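Local coordinates for phosphoserine phosphatase RsbX (Bacillus subtilis, PDB 3W42), which dephosphorylates the stressosome protein RsbS and so acts as a negative regulator of sigma-B in the general stress response, at residues C105-V110 against L125-Y130; D70-I75 against Q136-H141. All coordinates share one frame; numbering follows the deposited sequence. Where two conformers were deposited one is given.

Interaction 1. Residues C105-V110 against L125-Y130; sequences CSVGNV and LPISGY
Backbone polar contacts come first where strand 101-107 of this PPM-type phosphatase runs out and meets the irregular loop after strand 121-122. Gly108 N points to Ile127 O at 2.9 Å, but the bond is weak, bent to 128° at the hydrogen. Beside it, Gly108 CA offers a CH to Gly129 O at 3.4 Å, a close approach to a position that carries no side chain. A water bridges the two segments: it donates to Gly108 O at 2.8 Å, accepts from Ile127 N at 3.0 Å and hydrogen-bonds to Ser106 OG, which is also bonded to Ser91 OG and Ala90 O of the adjacent strand.

Van der Waals contacts of aliphatic carbons with the main chain flank this polar line. Val107 holds CG1 anti to its backbone N (chi1 176°), and that methyl lies against the main chain of the loop, 3.7 Å from Tyr130 C. Ile127 sets CG1 alongside Ser106 O, while the CB corner of the Pro126 ring rests on Gly108 O at 3.5 Å.

Just past the strand, the Asn109 amide is engaged elsewhere: ND2 bonds to OD2 of Asp156, a manganese ligand, and OD1 to Thr89 OG1. With one bent direct bond, a three-way water and methyl-to-backbone packing, the chemistry implies that the loop is docked mainly through main-chain atoms, next to a second-shell residue of the metal site.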
loop_
_atom_site.group_PDB
_atom_site.type_symbol
_atom_site.label_atom_id
_atom_site.label_comp_id
_atom_site.label_asym_id
_atom_site.label_seq_id
_atom_site.Cartn_x
_atom_site.Cartn_y
_atom_site.Cartn_z
ATOM N N CYS A 105 1.285 9.428 -1.937
ATOM C CA CYS A 105 2.549 9.913 -1.434
ATOM C C CYS A 105 3.246 8.750 -0.757
ATOM O O CYS A 105 2.627 7.984 -0.022
ATOM C CB CYS A 105 2.374 11.068 -0.506
ATOM S SG CYS A 105 3.861 11.923 0.015
ATOM N N SER A 106 4.560 8.649 -0.954
ATOM C CA SER A 106 5.358 7.517 -0.499
ATOM C C SER A 106 6.768 7.946 -0.193
ATOM O O SER A 106 7.320 8.848 -0.857
ATOM C CB SER A 106 5.326 6.492 -1.622
ATOM O OG SER A 106 6.117 5.364 -1.352
ATOM N N VAL A 107 7.399 7.247 0.762
ATOM C CA VAL A 107 8.854 7.295 0.935
ATOM C C VAL A 107 9.324 5.854 1.164
ATOM O O VAL A 107 8.812 5.187 2.057
ATOM C CB VAL A 107 9.295 8.182 2.101
ATOM C CG1 VAL A 107 10.801 8.122 2.299
ATOM C CG2 VAL A 107 8.825 9.652 1.864
ATOM N N GLY A 108 10.290 5.419 0.368
ATOM C CA GLY A 108 10.847 4.110 0.539
ATOM C C GLY A 108 10.428 3.135 -0.512
ATOM O O GLY A 108 10.150 3.489 -1.652
ATOM N N ASN A 109 10.467 1.841 -0.159
ATOM C CA ASN A 109 10.415 0.748 -1.103
ATOM C C ASN A 109 9.101 0.005 -1.111
ATOM O O ASN A 109 9.034 -1.088 -1.704
ATOM C CB ASN A 109 11.610 -0.193 -0.897
ATOM C CG ASN A 109 11.461 -1.006 0.366
ATOM O OD1 ASN A 109 10.617 -0.702 1.227
ATOM N ND2 ASN A 109 12.290 -2.037 0.460
ATOM N N VAL A 110 8.046 0.578 -0.576
ATOM C CA VAL A 110 6.724 0.044 -0.757
ATOM C C VAL A 110 6.197 0.551 -2.075
ATOM O O VAL A 110 6.214 1.777 -2.345
ATOM C CB VAL A 110 5.774 0.483 0.447
ATOM C CG1 VAL A 110 4.371 -0.068 0.247
ATOM C CG2 VAL A 110 6.356 0.025 1.767
ATOM N N LEU A 125 8.817 5.173 -9.544
ATOM C CA LEU A 125 10.012 4.620 -8.958
ATOM C C LEU A 125 9.976 4.818 -7.472
ATOM O O LEU A 125 9.379 5.760 -6.936
ATOM C CB LEU A 125 11.243 5.336 -9.485
ATOM C CG LEU A 125 11.514 5.074 -10.943
ATOM C CD1 LEU A 125 12.823 5.809 -11.245
ATOM C CD2 LEU A 125 11.541 3.521 -11.222
ATOM N N PRO A 126 10.658 3.921 -6.721
ATOM C CA PRO A 126 10.729 4.073 -5.257
ATOM C C PRO A 126 11.505 5.319 -4.889
ATOM O O PRO A 126 12.492 5.631 -5.567
ATOM C CB PRO A 126 11.384 2.777 -4.800
ATOM C CG PRO A 126 12.286 2.397 -5.940
ATOM C CD PRO A 126 11.579 2.867 -7.174
ATOM N N ILE A 127 11.111 6.029 -3.872
ATOM C CA ILE A 127 11.799 7.169 -3.299
ATOM C C ILE A 127 12.850 6.615 -2.309
ATOM O O ILE A 127 12.492 5.859 -1.402
ATOM C CB ILE A 127 10.757 8.118 -2.636
ATOM C CG1 ILE A 127 9.758 8.675 -3.681
ATOM C CG2 ILE A 127 11.453 9.151 -1.817
ATOM C CD1 ILE A 127 10.335 9.741 -4.599
ATOM N N SER A 128 14.088 7.018 -2.411
ATOM C CA SER A 128 15.132 6.531 -1.518
ATOM C C SER A 128 14.892 6.936 -0.120
ATOM O O SER A 128 14.256 7.922 0.206
ATOM C CB SER A 128 16.521 7.003 -2.015
ATOM O OG SER A 128 16.574 8.433 -2.033
ATOM N N GLY A 129 15.476 6.126 0.763
ATOM C CA GLY A 129 15.422 6.380 2.185
ATOM C C GLY A 129 14.166 5.778 2.836
ATOM O O GLY A 129 13.639 4.789 2.426
ATOM N N TYR A 130 13.778 6.404 3.929
ATOM C CA TYR A 130 12.674 5.924 4.736
ATOM C C TYR A 130 12.163 7.048 5.595
ATOM O O TYR A 130 12.821 8.100 5.708
ATOM C CB TYR A 130 13.088 4.678 5.614
ATOM C CG TYR A 130 14.128 4.929 6.637
ATOM C CD1 TYR A 130 15.481 4.874 6.289
ATOM C CD2 TYR A 130 13.789 5.165 7.962
ATOM C CE1 TYR A 130 16.448 5.096 7.296
ATOM C CE2 TYR A 130 14.744 5.376 8.909
ATOM C CZ TYR A 130 16.069 5.364 8.589
ATOM O OH TYR A 130 17.050 5.587 9.541
HETATM O O HOH W 1 8.522 5.638 -2.512
#

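Interaction 2. Residues D70-I75 against Q136-H141; sequences DVESII and QKYKTH
Three first torsions aim the side chains that join the first turns of helix 71-81 to the edge strand 140-144 and the loop that leads into it, a helix-on-sheet contact of the alpha-beta-beta-alpha sandwich. Glu72 sends CG anti to its backbone N (chi1 -166°) and stays extended beyond it, so the carboxylate reaches across to the strand. Ile75, with CG1 anti to the backbone N (chi1 -153°), is left with CG2 in the crowded place between N and carbonyl carbon, facing Tyr138. Thr140 has OG1 anti to its carbonyl carbon (chi1 -63°), ready for the glutamate.

There Thr140 OG1 donates to Glu72 OE1 at 2.7 Å, a short bond taken on the anti lone pair. The other oxygen, Glu72 OE2, receives a longer bond from a water that in turn accepts from Tyr138 N, so each carboxylate oxygen has a partner. The carbon Glu72 CD also packs 3.6 Å from Tyr138 CB.

Deeper in, Ile75 CG2 sits over one face of the Tyr138 ring in a CH-pi contact, 3.6 Å from the centroid; Gln136 CB covers the opposite face, and Tyr138 OH is tied to OE1 of Glu76, the residue after Ile75. At the helix start Asp70 is the N-cap, its OD2 accepting from Ser73 N. Nearby, methyl meets methyl where Val71 CG2 touches Thr140 CG2 at 3.6 Å.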
loop_
_atom_site.group_PDB
_atom_site.type_symbol
_atom_site.label_atom_id
_atom_site.label_comp_id
_atom_site.label_asym_id
_atom_site.label_seq_id
_atom_site.Cartn_x
_atom_site.Cartn_y
_atom_site.Cartn_z
ATOM N N ASP A 70 -4.972 15.477 3.757
ATOM C CA ASP A 70 -4.278 15.136 2.494
ATOM C C ASP A 70 -3.123 14.188 2.760
ATOM O O ASP A 70 -2.545 14.126 3.832
ATOM C CB ASP A 70 -3.873 16.336 1.780
ATOM C CG ASP A 70 -2.955 17.063 2.513
ATOM O OD1 ASP A 70 -3.323 17.744 3.473
ATOM O OD2 ASP A 70 -1.768 16.920 2.315
ATOM N N VAL A 71 -2.781 13.409 1.725
ATOM C CA VAL A 71 -1.738 12.384 1.889
ATOM C C VAL A 71 -0.416 12.893 2.420
ATOM O O VAL A 71 0.226 12.271 3.228
ATOM C CB VAL A 71 -1.548 11.493 0.652
ATOM C CG1 VAL A 71 -2.791 10.622 0.380
ATOM C CG2 VAL A 71 -1.200 12.334 -0.606
ATOM N N GLU A 72 -0.009 14.084 1.977
ATOM C CA GLU A 72 1.237 14.643 2.411
ATOM C C GLU A 72 1.168 15.058 3.881
ATOM O O GLU A 72 2.163 14.953 4.610
ATOM C CB GLU A 72 1.689 15.832 1.522
ATOM C CG GLU A 72 3.024 16.231 1.681
ATOM C CD GLU A 72 3.570 17.076 0.473
ATOM O OE1 GLU A 72 3.252 16.815 -0.792
ATOM O OE2 GLU A 72 4.355 17.957 0.884
ATOM N N SER A 73 0.023 15.562 4.322
ATOM C CA SER A 73 -0.146 15.817 5.745
ATOM C C SER A 73 -0.059 14.569 6.600
ATOM O O SER A 73 0.587 14.550 7.641
ATOM C CB SER A 73 -1.479 16.465 5.983
ATOM O OG SER A 73 -1.656 16.762 7.372
ATOM N N ILE A 74 -0.708 13.524 6.123
ATOM C CA ILE A 74 -0.719 12.272 6.860
ATOM C C ILE A 74 0.723 11.723 6.944
ATOM O O ILE A 74 1.209 11.309 8.007
ATOM C CB ILE A 74 -1.649 11.211 6.244
ATOM C CG1 ILE A 74 -3.088 11.743 6.208
ATOM C CG2 ILE A 74 -1.525 9.907 7.041
ATOM C CD1 ILE A 74 -4.044 10.822 5.467
ATOM N N ILE A 75 1.449 11.717 5.801
ATOM C CA ILE A 75 2.778 11.135 5.806
ATOM C C ILE A 75 3.728 11.910 6.692
ATOM O O ILE A 75 4.618 11.315 7.293
ATOM C CB ILE A 75 3.294 10.919 4.369
ATOM C CG1 ILE A 75 4.317 9.745 4.407
ATOM C CG2 ILE A 75 3.853 12.153 3.791
ATOM C CD1 ILE A 75 4.737 9.304 2.950
ATOM N N GLN A 136 11.802 15.797 5.209
ATOM C CA GLN A 136 11.514 15.154 3.932
ATOM C C GLN A 136 11.037 16.164 3.015
ATOM O O GLN A 136 10.263 17.029 3.413
ATOM C CB GLN A 136 10.356 14.132 4.004
ATOM C CG GLN A 136 10.774 12.879 4.692
ATOM C CD GLN A 136 11.669 11.866 3.892
ATOM O OE1 GLN A 136 12.205 10.977 4.452
ATOM N NE2 GLN A 136 11.727 11.987 2.565
ATOM N N LYS A 137 11.259 15.981 1.703
ATOM C CA LYS A 137 10.659 16.790 0.626
ATOM C C LYS A 137 9.763 15.855 -0.197
ATOM O O LYS A 137 10.156 15.140 -1.100
ATOM C CB LYS A 137 11.702 17.394 -0.272
ATOM C CG LYS A 137 12.485 18.476 0.375
ATOM C CD LYS A 137 13.646 18.806 -0.533
ATOM C CE LYS A 137 14.204 20.169 -0.299
ATOM N NZ LYS A 137 15.015 20.543 -1.489
ATOM N N TYR A 138 8.540 15.728 0.241
ATOM C CA TYR A 138 7.603 14.754 -0.276
ATOM C C TYR A 138 7.185 15.100 -1.713
ATOM O O TYR A 138 7.173 16.278 -2.127
ATOM C CB TYR A 138 6.348 14.770 0.608
ATOM C CG TYR A 138 6.628 14.406 2.036
ATOM C CD1 TYR A 138 7.070 13.161 2.335
ATOM C CD2 TYR A 138 6.515 15.335 3.074
ATOM C CE1 TYR A 138 7.243 12.829 3.639
ATOM C CE2 TYR A 138 6.814 15.000 4.375
ATOM C CZ TYR A 138 7.123 13.749 4.651
ATOM O OH TYR A 138 7.396 13.379 5.939
ATOM N N LYS A 139 6.815 14.076 -2.433
ATOM C CA LYS A 139 6.255 14.180 -3.764
ATOM C C LYS A 139 4.818 13.632 -3.687
ATOM O O LYS A 139 4.644 12.509 -3.206
ATOM C CB LYS A 139 7.162 13.423 -4.761
ATOM C CG LYS A 139 6.638 13.136 -6.043
ATOM C CD LYS A 139 6.335 14.418 -6.761
ATOM C CE LYS A 139 5.773 14.117 -8.163
ATOM N NZ LYS A 139 5.559 15.349 -8.977
ATOM N N THR A 140 3.820 14.389 -3.954
ATOM C CA THR A 140 2.488 13.887 -4.032
ATOM C C THR A 140 2.043 13.819 -5.459
ATOM O O THR A 140 2.159 14.814 -6.213
ATOM C CB THR A 140 1.542 14.756 -3.201
ATOM O OG1 THR A 140 1.935 14.675 -1.833
ATOM C CG2 THR A 140 0.064 14.262 -3.394
ATOM N N HIS A 141 1.466 12.711 -5.860
ATOM C CA HIS A 141 0.878 12.537 -7.210
ATOM C C HIS A 141 -0.610 12.641 -7.104
ATOM O O HIS A 141 -1.246 12.070 -6.212
ATOM C CB HIS A 141 1.225 11.155 -7.816
ATOM C CG HIS A 141 0.810 10.917 -9.257
ATOM N ND1 HIS A 141 1.547 11.421 -10.291
ATOM C CD2 HIS A 141 -0.207 10.205 -9.824
ATOM C CE1 HIS A 141 0.995 11.056 -11.439
ATOM N NE2 HIS A 141 -0.044 10.292 -11.189
HETATM O O HOH W 2 -0.933 15.879 -0.290
HETATM O O HOH W 3 7.520 18.280 1.107
#

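Strands 101-107 and 140-144 are neighbours in one antiparallel sheet, so both contacts are anchored to the same layer of the fold, and interaction 1 is nested in the chain loop that interaction 2 closes. Each is partly buried. Interaction 1 sets buried strand-end residues against a largely exposed loop and relies on backbone atoms and water; interaction 2 relies on side chains, with buried Val71 and Ile75 beneath a more accessible polar layer of Glu72 and Thr140. Cys105, which takes no part in interaction 1's own interface, packs its SG 3.8 Å from Ile75 CG2 of interaction 2. Only interaction 1 approaches the metal site, the Asn109 side chain lying about 6 Å from the manganese.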